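Side-chain contacts in putative lipase/esterase (Lactobacillus plantarum WCFS1, PDB 3BXP), which probably hydrolyses carboxylic esters as an enzyme of the alpha/beta-hydrolase superfamily: residues Met38-Gly43 against Arg52-Ile57; Val123-Gly128 against Gln184-Pro189; Ala194-Thr199 against Leu211-Ala216; Ala223-Leu228 against Leu264-Glu269. All coordinates share one frame; numbering follows the deposited sequence.

How the contacts relate
From the N terminus the four contacts follow one another in series, and none nests within or crosses another. Contact 1 closes the loop between strand 35-41 and helix 54-63, with eight residues between its two segments. Contact 2 spans far more chain, bringing residues 184-189 back to helix 118-129. Contact 3 closes the short connection from strand 194-199 to helix 208-219, and contact 4 sets the next strand, 224-229, against the last helix, 258-269. Contacts 1, 3 and 4 reach the same central sheet, in which the strands of contacts 3 and 4 are neighbours. C41 packs on V123 between contacts 1 and 2, M38 on L267 between contacts 1 and 4, and V187 on Y213 between contacts 2 and 3.

Contact 1 (Met38-Gly43 against Arg52-Ile57); sequences MIICPG and REEAPI
E54 stretches from helix 54-63 to P42 and G43, just past the end of strand 35-41, within the beta-alpha-beta unit that runs on to strand 67-72 of this alpha/beta-hydrolase. Its aliphatic part passes along the proline: E54 CG lies 3.8 Å from P42 CB. On the strand side I40 crosses the glutamate at a slant, offering CG2 to E54 CG at 4.2 Å. The chain bends at chi2 (73°), which turns the carboxylate toward the backbone N-H of G43. A glutamate suits this place because its methylenes can pack on apolar neighbours while its end accepts bonds in a buried setting. OE1 accepts a hydrogen bond from S50 OG, so both oxygens are engaged and the group is held against rotation. An alanine here would probably leave the buried N-H of G43 without its acceptor and the turn after the strand less firmly fixed. That turn may form part of the oxyanion-hole region, as in related hydrolases. E54 and I57 also touch F116 of strand 110-116. The bond from G43 N to E54 OE2 is 2.8 Å long and nearly straight (175°), meeting the oxygen from above the carboxylate plane, 36° out of it.

Contact 2 (Val123-Gly128 against Gln184-Pro189); sequences VATYNG and QRLVTP
Where G128 meets L186 the flat group is a peptide, not a ring: G128 CA lies 3.5 Å from L186 O, well out of the plane of the L186-V187 peptide and beyond its oxygen. The other flat groups of the helix turn elsewhere. The ring of Y126 meets that of H148 with planes at about 55°, and the amide of N127 bonds to H148 NE2 through OD1 and to K192 O through ND2. Glycine suits 128, where G128 CA already stands 4.2 Å from L186 CB and a side chain would be crowded. One turn earlier T125 offers its methyl: CG2 stands 4.1 Å from L186 CD1, the two side chains crossing obliquely. A chi1 of -61° sets OG1 beside the backbone N, where it bonds back to H121 O, and puts CG2 opposite that N, facing the leucine. Toward T188 a water bridges the two segments, donating to G128 O at 3.2 Å and hydrogen-bonded to T188 OG1 at 2.8 Å. Helix 118-129 begins at a GxSxG sequence, consistent with the nucleophile elbow of alpha/beta-hydrolases. Around the contact, T125 packs on L87 of helix 85-99, V123 lies on strand 150-154, and V187 fits against Y213, A216 and M217 of helix 208-219.

Contact 3 (Ala194-Thr199 against Leu211-Ala216); sequences AFVWQT and LKYVQA
Strand 194-199 and the helix segment 211-216 run nearly antiparallel, their directions 152° apart and their axes approaching to 9.7 Å, with the CA atoms of V196 and V214 the nearest pair. Two valines carry the middle of the contact. The two side chains pass alongside, pointing opposite ways, and the single methyl V214 CG2 fits against the fork of V196, 4.0 Å from V196 CG2 and at a similar distance from V196 CB and CG1. Branching at CB makes valine apt on both sides: it is at home in a strand and gives a compact, rigid surface to the helix. Next to this pair the ring of Y213 lies with its edge to the strand. A194 CB approaches Y213 CE2 to 4.3 Å and V196 CG2 approaches Y213 CD2 to the same distance, both near the ring plane. Extended away from its own backbone N (chi1 -167°), the ring runs along the sheet, past I151 and L153 of the next strand, to where its hydroxyl meets N127 ND2 in a hydrogen bond. Tyrosine is thus apolar along its flank and polar at its far end. The small A194 lets M217 of the same helix come close as well. V214 also touches L211 of the second subunit, so this helix lies both on the sheet and at the dimer interface. Apolar helix-on-strand contact of this kind is characteristic of a beta-alpha-beta crossover, here strand 194-199, helix 208-219 and strand 224-229 of the alpha/beta-hydrolase fold.

Contact 4 (Ala223-Leu228 against Leu264-Glu269); sequences ATAYHL and LRWLQE
A225 meets W266 where the last helix, 258-269, covers strand 224-229, one of the two outermost strands of the alpha/beta-hydrolase sheet within one chain. The tight part is small: the methyl A225 CB lies 3.7 Å from W266 CD1 and equally near NE1, so it touches the pyrrole side of the indole. Alanine suits the strand because the broad indole takes up the space between the two backbones. Tryptophan suits the helix because it can span the gap of 7.9 Å between the CA atoms of A225 and W266. Its chi1 of -175° swings the indole away from its own N and out to the strand. It is closed in further by F195, whose ring meets it with planes at about 60°, and by P193. Toward A223 the contact slackens. That residue is partly exposed, and A223 CB stays 5.4 Å from W266 CZ2. Elsewhere on the helix the partly exposed E269 bonds through OE2 to Q255 NE2 of the second subunit. Beyond A225, residues Y226 to L228 pair with a strand of that second subunit in an antiparallel ladder, so the sheet continues across the dimer. At the loose end A223 O lies at the indole edge, near its plane, 4.4 Å from W266 CZ2.

Contact 1 (Met38-Gly43 against Arg52-Ile57)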
loop_
_atom_site.group_PDB
_atom_site.type_symbol
_atom_site.label_atom_id
_atom_site.label_comp_id
_atom_site.label_asym_id
_atom_site.label_seq_id
_atom_site.Cartn_x
_atom_site.Cartn_y
_atom_site.Cartn_z
HETATM N N MSE B 38 -8.182 -4.559 21.048
HETATM C CA MSE B 38 -8.468 -3.667 19.918
HETATM C C MSE B 38 -9.750 -2.932 20.189
HETATM O O MSE B 38 -10.794 -3.530 20.361
HETATM C CB MSE B 38 -8.633 -4.436 18.605
HETATM C CG MSE B 38 -8.774 -3.530 17.463
HETATM SE SE MSE B 38 -8.745 -4.510 15.773
HETATM C CE MSE B 38 -6.912 -5.210 15.868
ATOM N N ILE B 39 -9.664 -1.616 20.109
ATOM C CA ILE B 39 -10.841 -0.728 20.177
ATOM C C ILE B 39 -11.257 -0.292 18.777
ATOM O O ILE B 39 -10.471 0.342 18.055
ATOM C CB ILE B 39 -10.531 0.565 20.966
ATOM C CG1 ILE B 39 -10.059 0.286 22.395
ATOM C CG2 ILE B 39 -11.791 1.509 20.965
ATOM C CD1 ILE B 39 -9.500 1.596 23.092
ATOM N N ILE B 40 -12.479 -0.639 18.426
ATOM C CA ILE B 40 -12.998 -0.477 17.043
ATOM C C ILE B 40 -13.942 0.725 16.995
ATOM O O ILE B 40 -14.956 0.785 17.750
ATOM C CB ILE B 40 -13.716 -1.762 16.540
ATOM C CG1 ILE B 40 -12.760 -2.948 16.388
ATOM C CG2 ILE B 40 -14.413 -1.463 15.195
ATOM C CD1 ILE B 40 -13.484 -4.301 16.264
ATOM N N CYS B 41 -13.544 1.734 16.198
ATOM C CA CYS B 41 -14.377 2.871 15.905
ATOM C C CYS B 41 -15.030 2.581 14.543
ATOM O O CYS B 41 -14.355 2.566 13.551
ATOM C CB CYS B 41 -13.559 4.173 15.878
ATOM S SG CYS B 41 -12.975 4.616 17.509
ATOM N N PRO B 42 -16.334 2.271 14.524
ATOM C CA PRO B 42 -17.032 1.835 13.300
ATOM C C PRO B 42 -17.125 2.898 12.195
ATOM O O PRO B 42 -16.928 4.128 12.448
ATOM C CB PRO B 42 -18.440 1.481 13.788
ATOM C CG PRO B 42 -18.336 1.348 15.268
ATOM C CD PRO B 42 -17.241 2.263 15.705
ATOM N N GLY B 43 -17.467 2.474 10.995
ATOM C CA GLY B 43 -17.853 3.468 9.963
ATOM C C GLY B 43 -19.230 4.052 10.154
ATOM O O GLY B 43 -19.799 3.948 11.227
ATOM N N ARG B 52 -21.917 -3.828 9.824
ATOM C CA ARG B 52 -21.853 -4.895 8.852
ATOM C C ARG B 52 -20.445 -5.474 8.629
ATOM O O ARG B 52 -20.251 -6.682 8.583
ATOM C CB ARG B 52 -22.448 -4.425 7.523
ATOM C CG ARG B 52 -22.550 -5.540 6.539
ATOM C CD ARG B 52 -23.046 -5.035 5.229
ATOM N NE ARG B 52 -23.400 -6.169 4.390
ATOM N N GLU B 53 -19.474 -4.581 8.456
ATOM C CA GLU B 53 -18.082 -5.001 8.251
ATOM C C GLU B 53 -17.396 -5.191 9.608
ATOM O O GLU B 53 -16.533 -6.061 9.778
ATOM C CB GLU B 53 -17.343 -3.956 7.401
ATOM C CG GLU B 53 -17.930 -3.840 6.012
ATOM C CD GLU B 53 -19.183 -3.003 5.924
ATOM O OE1 GLU B 53 -19.393 -2.126 6.751
ATOM O OE2 GLU B 53 -19.984 -3.209 4.967
ATOM N N GLU B 54 -17.827 -4.399 10.584
ATOM C CA GLU B 54 -17.170 -4.349 11.886
ATOM C C GLU B 54 -17.367 -5.627 12.693
ATOM O O GLU B 54 -16.471 -6.094 13.404
ATOM C CB GLU B 54 -17.687 -3.160 12.679
ATOM C CG GLU B 54 -17.252 -1.757 12.157
ATOM C CD GLU B 54 -17.940 -1.292 10.856
ATOM O OE1 GLU B 54 -18.869 -1.962 10.365
ATOM O OE2 GLU B 54 -17.596 -0.200 10.301
ATOM N N ALA B 55 -18.563 -6.174 12.671
ATOM C CA ALA B 55 -18.792 -7.386 13.454
ATOM C C ALA B 55 -17.880 -8.563 13.033
ATOM O O ALA B 55 -17.233 -9.191 13.896
ATOM C CB ALA B 55 -20.283 -7.783 13.471
ATOM N N PRO B 56 -17.794 -8.877 11.736
ATOM C CA PRO B 56 -16.859 -9.926 11.279
ATOM C C PRO B 56 -15.385 -9.660 11.607
ATOM O O PRO B 56 -14.654 -10.561 11.965
ATOM C CB PRO B 56 -17.049 -9.928 9.767
ATOM C CG PRO B 56 -18.325 -9.353 9.518
ATOM C CD PRO B 56 -18.674 -8.428 10.638
ATOM N N ILE B 57 -14.962 -8.414 11.453
ATOM C CA ILE B 57 -13.599 -8.015 11.819
ATOM C C ILE B 57 -13.319 -8.302 13.308
ATOM O O ILE B 57 -12.268 -8.848 13.634
ATOM C CB ILE B 57 -13.406 -6.490 11.514
ATOM C CG1 ILE B 57 -13.396 -6.256 9.980
ATOM C CG2 ILE B 57 -12.142 -5.933 12.208
ATOM C CD1 ILE B 57 -13.442 -4.771 9.565
#

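Contact 2 (Val123-Gly128 against Gln184-Pro189)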
loop_
_atom_site.group_PDB
_atom_site.type_symbol
_atom_site.label_atom_id
_atom_site.label_comp_id
_atom_site.label_asym_id
_atom_site.label_seq_id
_atom_site.Cartn_x
_atom_site.Cartn_y
_atom_site.Cartn_z
ATOM N N VAL B 123 -9.977 7.816 14.837
ATOM C CA VAL B 123 -8.702 7.151 15.181
ATOM C C VAL B 123 -7.456 7.909 14.681
ATOM O O VAL B 123 -6.461 8.101 15.402
ATOM C CB VAL B 123 -8.729 5.649 14.744
ATOM C CG1 VAL B 123 -7.368 4.988 14.965
ATOM C CG2 VAL B 123 -9.824 4.919 15.529
ATOM N N ALA B 124 -7.483 8.310 13.415
ATOM C CA ALA B 124 -6.340 8.988 12.805
ATOM C C ALA B 124 -6.125 10.318 13.494
ATOM O O ALA B 124 -5.004 10.727 13.835
ATOM C CB ALA B 124 -6.561 9.139 11.272
ATOM N N THR B 125 -7.220 10.991 13.793
ATOM C CA THR B 125 -7.109 12.283 14.487
ATOM C C THR B 125 -6.562 12.055 15.918
ATOM O O THR B 125 -5.708 12.819 16.403
ATOM C CB THR B 125 -8.469 12.973 14.523
ATOM O OG1 THR B 125 -8.902 13.216 13.162
ATOM C CG2 THR B 125 -8.421 14.333 15.295
ATOM N N TYR B 126 -7.080 11.028 16.594
ATOM C CA TYR B 126 -6.619 10.650 17.932
ATOM C C TYR B 126 -5.121 10.378 17.935
ATOM O O TYR B 126 -4.347 10.790 18.861
ATOM C CB TYR B 126 -7.404 9.449 18.486
ATOM C CG TYR B 126 -7.196 9.311 19.995
ATOM C CD1 TYR B 126 -7.948 10.077 20.878
ATOM C CD2 TYR B 126 -6.273 8.426 20.510
ATOM C CE1 TYR B 126 -7.770 9.963 22.239
ATOM C CE2 TYR B 126 -6.067 8.335 21.873
ATOM C CZ TYR B 126 -6.828 9.083 22.727
ATOM O OH TYR B 126 -6.587 8.952 24.108
ATOM N N ASN B 127 -4.693 9.687 16.895
ATOM C CA ASN B 127 -3.303 9.264 16.806
ATOM C C ASN B 127 -2.383 10.494 16.804
ATOM O O ASN B 127 -1.253 10.477 17.342
ATOM C CB ASN B 127 -3.056 8.367 15.585
ATOM C CG ASN B 127 -1.777 7.583 15.711
ATOM O OD1 ASN B 127 -1.300 7.330 16.829
ATOM N ND2 ASN B 127 -1.173 7.220 14.581
ATOM N N GLY B 128 -2.881 11.572 16.225
ATOM C CA GLY B 128 -2.159 12.848 16.174
ATOM C C GLY B 128 -2.223 13.690 17.428
ATOM O O GLY B 128 -1.229 14.082 17.995
ATOM N N GLN B 184 -4.055 14.141 8.589
ATOM C CA GLN B 184 -2.670 13.948 8.185
ATOM C C GLN B 184 -1.813 15.144 8.636
ATOM O O GLN B 184 -0.592 15.045 8.797
ATOM C CB GLN B 184 -2.589 13.739 6.679
ATOM C CG GLN B 184 -2.774 14.944 5.770
ATOM C CD GLN B 184 -4.225 15.396 5.526
ATOM O OE1 GLN B 184 -5.144 14.976 6.251
ATOM N NE2 GLN B 184 -4.440 16.225 4.485
ATOM N N ARG B 185 -2.462 16.289 8.797
ATOM C CA ARG B 185 -1.757 17.497 9.190
ATOM C C ARG B 185 -1.352 17.482 10.666
ATOM O O ARG B 185 -0.572 18.345 11.122
ATOM C CB ARG B 185 -2.548 18.758 8.883
ATOM C CG ARG B 185 -2.735 19.020 7.403
ATOM C CD ARG B 185 -3.469 20.348 7.203
ATOM N NE ARG B 185 -3.670 20.677 5.793
ATOM C CZ ARG B 185 -2.685 21.029 4.982
ATOM N NH1 ARG B 185 -1.445 21.063 5.452
ATOM N NH2 ARG B 185 -2.927 21.328 3.711
ATOM N N LEU B 186 -1.843 16.502 11.404
ATOM C CA LEU B 186 -1.550 16.372 12.833
ATOM C C LEU B 186 -0.513 15.275 13.108
ATOM O O LEU B 186 -0.190 14.968 14.268
ATOM C CB LEU B 186 -2.831 16.086 13.625
ATOM C CG LEU B 186 -4.003 17.076 13.431
ATOM C CD1 LEU B 186 -5.256 16.701 14.221
ATOM C CD2 LEU B 186 -3.580 18.458 13.793
ATOM N N VAL B 187 -0.006 14.673 12.031
ATOM C CA VAL B 187 1.023 13.635 12.136
ATOM C C VAL B 187 2.352 14.295 12.568
ATOM O O VAL B 187 2.702 15.377 12.088
ATOM C CB VAL B 187 1.221 12.853 10.814
ATOM C CG1 VAL B 187 2.448 11.918 10.888
ATOM C CG2 VAL B 187 -0.098 12.083 10.441
ATOM N N THR B 188 3.041 13.632 13.489
ATOM C CA THR B 188 4.394 14.029 13.924
ATOM C C THR B 188 5.171 12.721 14.201
ATOM O O THR B 188 4.620 11.639 14.123
ATOM C CB THR B 188 4.391 14.880 15.222
ATOM O OG1 THR B 188 4.067 14.047 16.350
ATOM C CG2 THR B 188 3.408 16.081 15.123
ATOM N N PRO B 189 6.471 12.822 14.438
ATOM C CA PRO B 189 7.198 11.594 14.714
ATOM C C PRO B 189 6.691 10.870 15.955
ATOM O O PRO B 189 7.058 9.712 16.178
ATOM C CB PRO B 189 8.634 12.114 14.891
ATOM C CG PRO B 189 8.664 13.260 13.950
ATOM C CD PRO B 189 7.381 13.953 14.224
HETATM O O HOH W 1 1.456 13.125 16.493
#

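Contact 3 (Ala194-Thr199 against Leu211-Ala216)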
loop_
_atom_site.group_PDB
_atom_site.type_symbol
_atom_site.label_atom_id
_atom_site.label_comp_id
_atom_site.label_asym_id
_atom_site.label_seq_id
_atom_site.Cartn_x
_atom_site.Cartn_y
_atom_site.Cartn_z
ATOM N N ALA B 194 1.045 2.750 12.244
ATOM C CA ALA B 194 -0.223 2.482 11.623
ATOM C C ALA B 194 -0.147 1.459 10.482
ATOM O O ALA B 194 0.765 1.439 9.690
ATOM C CB ALA B 194 -0.853 3.806 11.116
ATOM N N PHE B 195 -1.155 0.624 10.453
ATOM C CA PHE B 195 -1.471 -0.218 9.308
ATOM C C PHE B 195 -2.692 0.365 8.668
ATOM O O PHE B 195 -3.775 0.453 9.257
ATOM C CB PHE B 195 -1.716 -1.669 9.798
ATOM C CG PHE B 195 -2.068 -2.671 8.700
ATOM C CD1 PHE B 195 -3.354 -2.802 8.204
ATOM C CD2 PHE B 195 -1.103 -3.530 8.211
ATOM C CE1 PHE B 195 -3.639 -3.693 7.224
ATOM C CE2 PHE B 195 -1.404 -4.421 7.223
ATOM C CZ PHE B 195 -2.690 -4.504 6.720
ATOM N N VAL B 196 -2.540 0.735 7.411
ATOM C CA VAL B 196 -3.608 1.362 6.641
ATOM C C VAL B 196 -3.912 0.485 5.413
ATOM O O VAL B 196 -3.011 -0.001 4.723
ATOM C CB VAL B 196 -3.167 2.777 6.192
ATOM C CG1 VAL B 196 -4.247 3.538 5.435
ATOM C CG2 VAL B 196 -2.641 3.623 7.341
ATOM N N TRP B 197 -5.179 0.281 5.154
ATOM C CA TRP B 197 -5.628 -0.421 3.917
ATOM C C TRP B 197 -6.854 0.229 3.346
ATOM O O TRP B 197 -7.654 0.870 4.053
ATOM C CB TRP B 197 -5.844 -1.930 4.131
ATOM C CG TRP B 197 -7.051 -2.258 4.904
ATOM C CD1 TRP B 197 -7.155 -2.300 6.272
ATOM C CD2 TRP B 197 -8.363 -2.561 4.398
ATOM N NE1 TRP B 197 -8.418 -2.619 6.637
ATOM C CE2 TRP B 197 -9.191 -2.776 5.507
ATOM C CE3 TRP B 197 -8.926 -2.631 3.128
ATOM C CZ2 TRP B 197 -10.538 -3.096 5.369
ATOM C CZ3 TRP B 197 -10.266 -2.976 3.004
ATOM C CH2 TRP B 197 -11.048 -3.196 4.115
ATOM N N GLN B 198 -6.989 0.099 2.037
ATOM C CA GLN B 198 -8.191 0.556 1.358
ATOM C C GLN B 198 -8.291 -0.149 0.043
ATOM O O GLN B 198 -7.357 -0.776 -0.394
ATOM C CB GLN B 198 -8.150 2.070 1.158
ATOM C CG GLN B 198 -9.418 2.685 0.549
ATOM C CD GLN B 198 -9.532 4.183 0.804
ATOM O OE1 GLN B 198 -8.537 4.856 1.084
ATOM N NE2 GLN B 198 -10.730 4.720 0.641
ATOM N N THR B 199 -9.423 -0.029 -0.628
ATOM C CA THR B 199 -9.464 -0.514 -2.022
ATOM C C THR B 199 -9.336 0.604 -3.008
ATOM O O THR B 199 -9.777 1.712 -2.768
ATOM C CB THR B 199 -10.714 -1.327 -2.346
ATOM O OG1 THR B 199 -11.872 -0.474 -2.318
ATOM C CG2 THR B 199 -10.878 -2.471 -1.361
ATOM N N LEU B 211 -4.042 7.973 1.113
ATOM C CA LEU B 211 -2.775 8.419 0.510
ATOM C C LEU B 211 -2.250 9.610 1.309
ATOM O O LEU B 211 -1.076 9.743 1.563
ATOM C CB LEU B 211 -3.002 8.841 -0.954
ATOM C CG LEU B 211 -3.225 7.683 -1.917
ATOM C CD1 LEU B 211 -3.849 8.186 -3.221
ATOM C CD2 LEU B 211 -1.888 6.915 -2.221
ATOM N N LYS B 212 -3.153 10.483 1.698
ATOM C CA LYS B 212 -2.776 11.692 2.462
ATOM C C LYS B 212 -2.204 11.312 3.850
ATOM O O LYS B 212 -1.150 11.822 4.254
ATOM C CB LYS B 212 -3.979 12.623 2.636
ATOM C CG LYS B 212 -4.353 13.387 1.418
ATOM C CD LYS B 212 -5.746 14.022 1.543
ATOM C CE LYS B 212 -6.026 15.114 0.532
ATOM N NZ LYS B 212 -5.570 16.488 1.053
ATOM N N TYR B 213 -2.854 10.417 4.573
ATOM C CA TYR B 213 -2.358 10.032 5.914
ATOM C C TYR B 213 -0.999 9.291 5.774
ATOM O O TYR B 213 -0.032 9.512 6.510
ATOM C CB TYR B 213 -3.383 9.125 6.611
ATOM C CG TYR B 213 -3.078 8.956 8.056
ATOM C CD1 TYR B 213 -3.113 10.029 8.907
ATOM C CD2 TYR B 213 -2.723 7.719 8.587
ATOM C CE1 TYR B 213 -2.806 9.911 10.269
ATOM C CE2 TYR B 213 -2.407 7.588 9.937
ATOM C CZ TYR B 213 -2.459 8.675 10.770
ATOM O OH TYR B 213 -2.133 8.523 12.129
ATOM N N VAL B 214 -0.922 8.362 4.826
ATOM C CA VAL B 214 0.322 7.608 4.618
ATOM C C VAL B 214 1.473 8.530 4.209
ATOM O O VAL B 214 2.588 8.389 4.699
ATOM C CB VAL B 214 0.119 6.428 3.649
ATOM C CG1 VAL B 214 1.436 5.663 3.376
ATOM C CG2 VAL B 214 -0.972 5.461 4.254
ATOM N N GLN B 215 1.207 9.489 3.329
ATOM C CA GLN B 215 2.254 10.416 2.948
ATOM C C GLN B 215 2.864 11.047 4.174
ATOM O O GLN B 215 4.070 11.113 4.336
ATOM C CB GLN B 215 1.687 11.485 2.017
ATOM C CG GLN B 215 2.613 12.662 1.729
ATOM C CD GLN B 215 2.568 13.760 2.785
ATOM O OE1 GLN B 215 1.503 14.103 3.307
ATOM N NE2 GLN B 215 3.730 14.310 3.099
ATOM N N ALA B 216 1.994 11.494 5.066
ATOM C CA ALA B 216 2.433 12.306 6.228
ATOM C C ALA B 216 3.192 11.435 7.208
ATOM O O ALA B 216 4.168 11.864 7.811
ATOM C CB ALA B 216 1.191 12.945 6.940
#

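Contact 4 (Ala223-Leu228 against Leu264-Glu269)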
loop_
_atom_site.group_PDB
_atom_site.type_symbol
_atom_site.label_atom_id
_atom_site.label_comp_id
_atom_site.label_asym_id
_atom_site.label_seq_id
_atom_site.Cartn_x
_atom_site.Cartn_y
_atom_site.Cartn_z
ATOM N N ALA B 223 6.614 4.336 11.666
ATOM C CA ALA B 223 6.380 2.986 11.166
ATOM C C ALA B 223 4.967 2.846 10.588
ATOM O O ALA B 223 3.952 3.055 11.269
ATOM C CB ALA B 223 6.573 1.950 12.219
ATOM N N THR B 224 4.901 2.436 9.334
ATOM C CA THR B 224 3.634 2.454 8.610
ATOM C C THR B 224 3.636 1.336 7.558
ATOM O O THR B 224 4.641 1.123 6.863
ATOM C CB THR B 224 3.400 3.803 7.877
ATOM O OG1 THR B 224 3.476 4.887 8.795
ATOM C CG2 THR B 224 2.025 3.864 7.173
ATOM N N ALA B 225 2.521 0.601 7.463
ATOM C CA ALA B 225 2.236 -0.248 6.293
ATOM C C ALA B 225 0.989 0.295 5.603
ATOM O O ALA B 225 0.082 0.828 6.254
ATOM C CB ALA B 225 2.013 -1.733 6.682
ATOM N N TYR B 226 0.924 0.099 4.294
ATOM C CA TYR B 226 -0.194 0.561 3.500
ATOM C C TYR B 226 -0.463 -0.395 2.352
ATOM O O TYR B 226 0.464 -0.750 1.576
ATOM C CB TYR B 226 0.126 1.943 2.917
ATOM C CG TYR B 226 -0.927 2.567 2.013
ATOM C CD1 TYR B 226 -2.244 2.557 2.357
ATOM C CD2 TYR B 226 -0.570 3.257 0.851
ATOM C CE1 TYR B 226 -3.214 3.170 1.565
ATOM C CE2 TYR B 226 -1.532 3.896 0.075
ATOM C CZ TYR B 226 -2.838 3.853 0.442
ATOM O OH TYR B 226 -3.789 4.482 -0.326
ATOM N N HIS B 227 -1.708 -0.851 2.326
ATOM C CA HIS B 227 -2.173 -1.784 1.298
ATOM C C HIS B 227 -3.361 -1.263 0.610
ATOM O O HIS B 227 -4.454 -1.250 1.172
ATOM C CB HIS B 227 -2.453 -3.160 1.917
ATOM C CG HIS B 227 -1.247 -3.782 2.525
ATOM N ND1 HIS B 227 -0.327 -4.503 1.797
ATOM C CD2 HIS B 227 -0.775 -3.746 3.790
ATOM C CE1 HIS B 227 0.647 -4.908 2.600
ATOM N NE2 HIS B 227 0.406 -4.454 3.813
ATOM N N LEU B 228 -3.137 -0.820 -0.626
ATOM C CA LEU B 228 -4.213 -0.415 -1.507
ATOM C C LEU B 228 -4.519 -1.530 -2.526
ATOM O O LEU B 228 -3.773 -1.777 -3.471
ATOM C CB LEU B 228 -3.809 0.884 -2.209
ATOM C CG LEU B 228 -4.881 1.567 -3.056
ATOM C CD1 LEU B 228 -5.936 2.191 -2.134
ATOM C CD2 LEU B 228 -4.167 2.625 -3.870
ATOM N N LEU B 264 -2.644 -8.846 10.966
ATOM C CA LEU B 264 -2.190 -9.657 12.092
ATOM C C LEU B 264 -0.683 -9.830 12.067
ATOM O O LEU B 264 -0.007 -9.658 13.099
ATOM C CB LEU B 264 -2.894 -11.002 12.078
ATOM C CG LEU B 264 -4.374 -10.777 12.468
ATOM C CD1 LEU B 264 -5.221 -11.973 12.219
ATOM C CD2 LEU B 264 -4.542 -10.340 13.973
ATOM N N ARG B 265 -0.132 -10.118 10.885
ATOM C CA ARG B 265 1.311 -10.286 10.766
ATOM C C ARG B 265 2.027 -8.996 11.135
ATOM O O ARG B 265 3.076 -9.014 11.787
ATOM C CB ARG B 265 1.716 -10.723 9.341
ATOM C CG ARG B 265 1.095 -12.035 8.888
ATOM N N TRP B 266 1.472 -7.867 10.699
ATOM C CA TRP B 266 2.045 -6.568 11.022
ATOM C C TRP B 266 2.074 -6.357 12.545
ATOM O O TRP B 266 3.030 -5.803 13.099
ATOM C CB TRP B 266 1.233 -5.429 10.370
ATOM C CG TRP B 266 1.770 -4.070 10.535
ATOM C CD1 TRP B 266 2.758 -3.471 9.814
ATOM C CD2 TRP B 266 1.344 -3.109 11.504
ATOM N NE1 TRP B 266 2.968 -2.192 10.267
ATOM C CE2 TRP B 266 2.097 -1.942 11.296
ATOM C CE3 TRP B 266 0.334 -3.109 12.470
ATOM C CZ2 TRP B 266 1.905 -0.769 12.047
ATOM C CZ3 TRP B 266 0.171 -1.954 13.252
ATOM C CH2 TRP B 266 0.920 -0.807 13.015
ATOM N N LEU B 267 1.016 -6.786 13.219
ATOM C CA LEU B 267 0.936 -6.577 14.670
ATOM C C LEU B 267 2.020 -7.416 15.334
ATOM O O LEU B 267 2.645 -6.988 16.275
ATOM C CB LEU B 267 -0.446 -6.929 15.191
ATOM C CG LEU B 267 -1.594 -5.967 14.878
ATOM C CD1 LEU B 267 -2.940 -6.572 15.244
ATOM C CD2 LEU B 267 -1.388 -4.627 15.576
ATOM N N GLN B 268 2.234 -8.602 14.785
ATOM C CA GLN B 268 3.296 -9.478 15.242
ATOM C C GLN B 268 4.643 -8.814 15.031
ATOM O O GLN B 268 5.509 -8.835 15.923
ATOM C CB GLN B 268 3.241 -10.806 14.539
ATOM C CG GLN B 268 2.042 -11.695 14.973
ATOM C CD GLN B 268 1.920 -12.958 14.142
ATOM O OE1 GLN B 268 2.140 -12.939 12.930
ATOM N NE2 GLN B 268 1.588 -14.084 14.797
ATOM N N GLU B 269 4.853 -8.235 13.854
ATOM C CA GLU B 269 6.128 -7.590 13.563
ATOM C C GLU B 269 6.350 -6.447 14.539
ATOM O O GLU B 269 7.460 -6.140 14.850
ATOM C CB GLU B 269 6.193 -6.987 12.135
ATOM C CG GLU B 269 6.150 -8.038 11.046
ATOM C CD GLU B 269 5.856 -7.492 9.646
ATOM O OE1 GLU B 269 5.458 -6.310 9.496
ATOM O OE2 GLU B 269 5.989 -8.288 8.699
#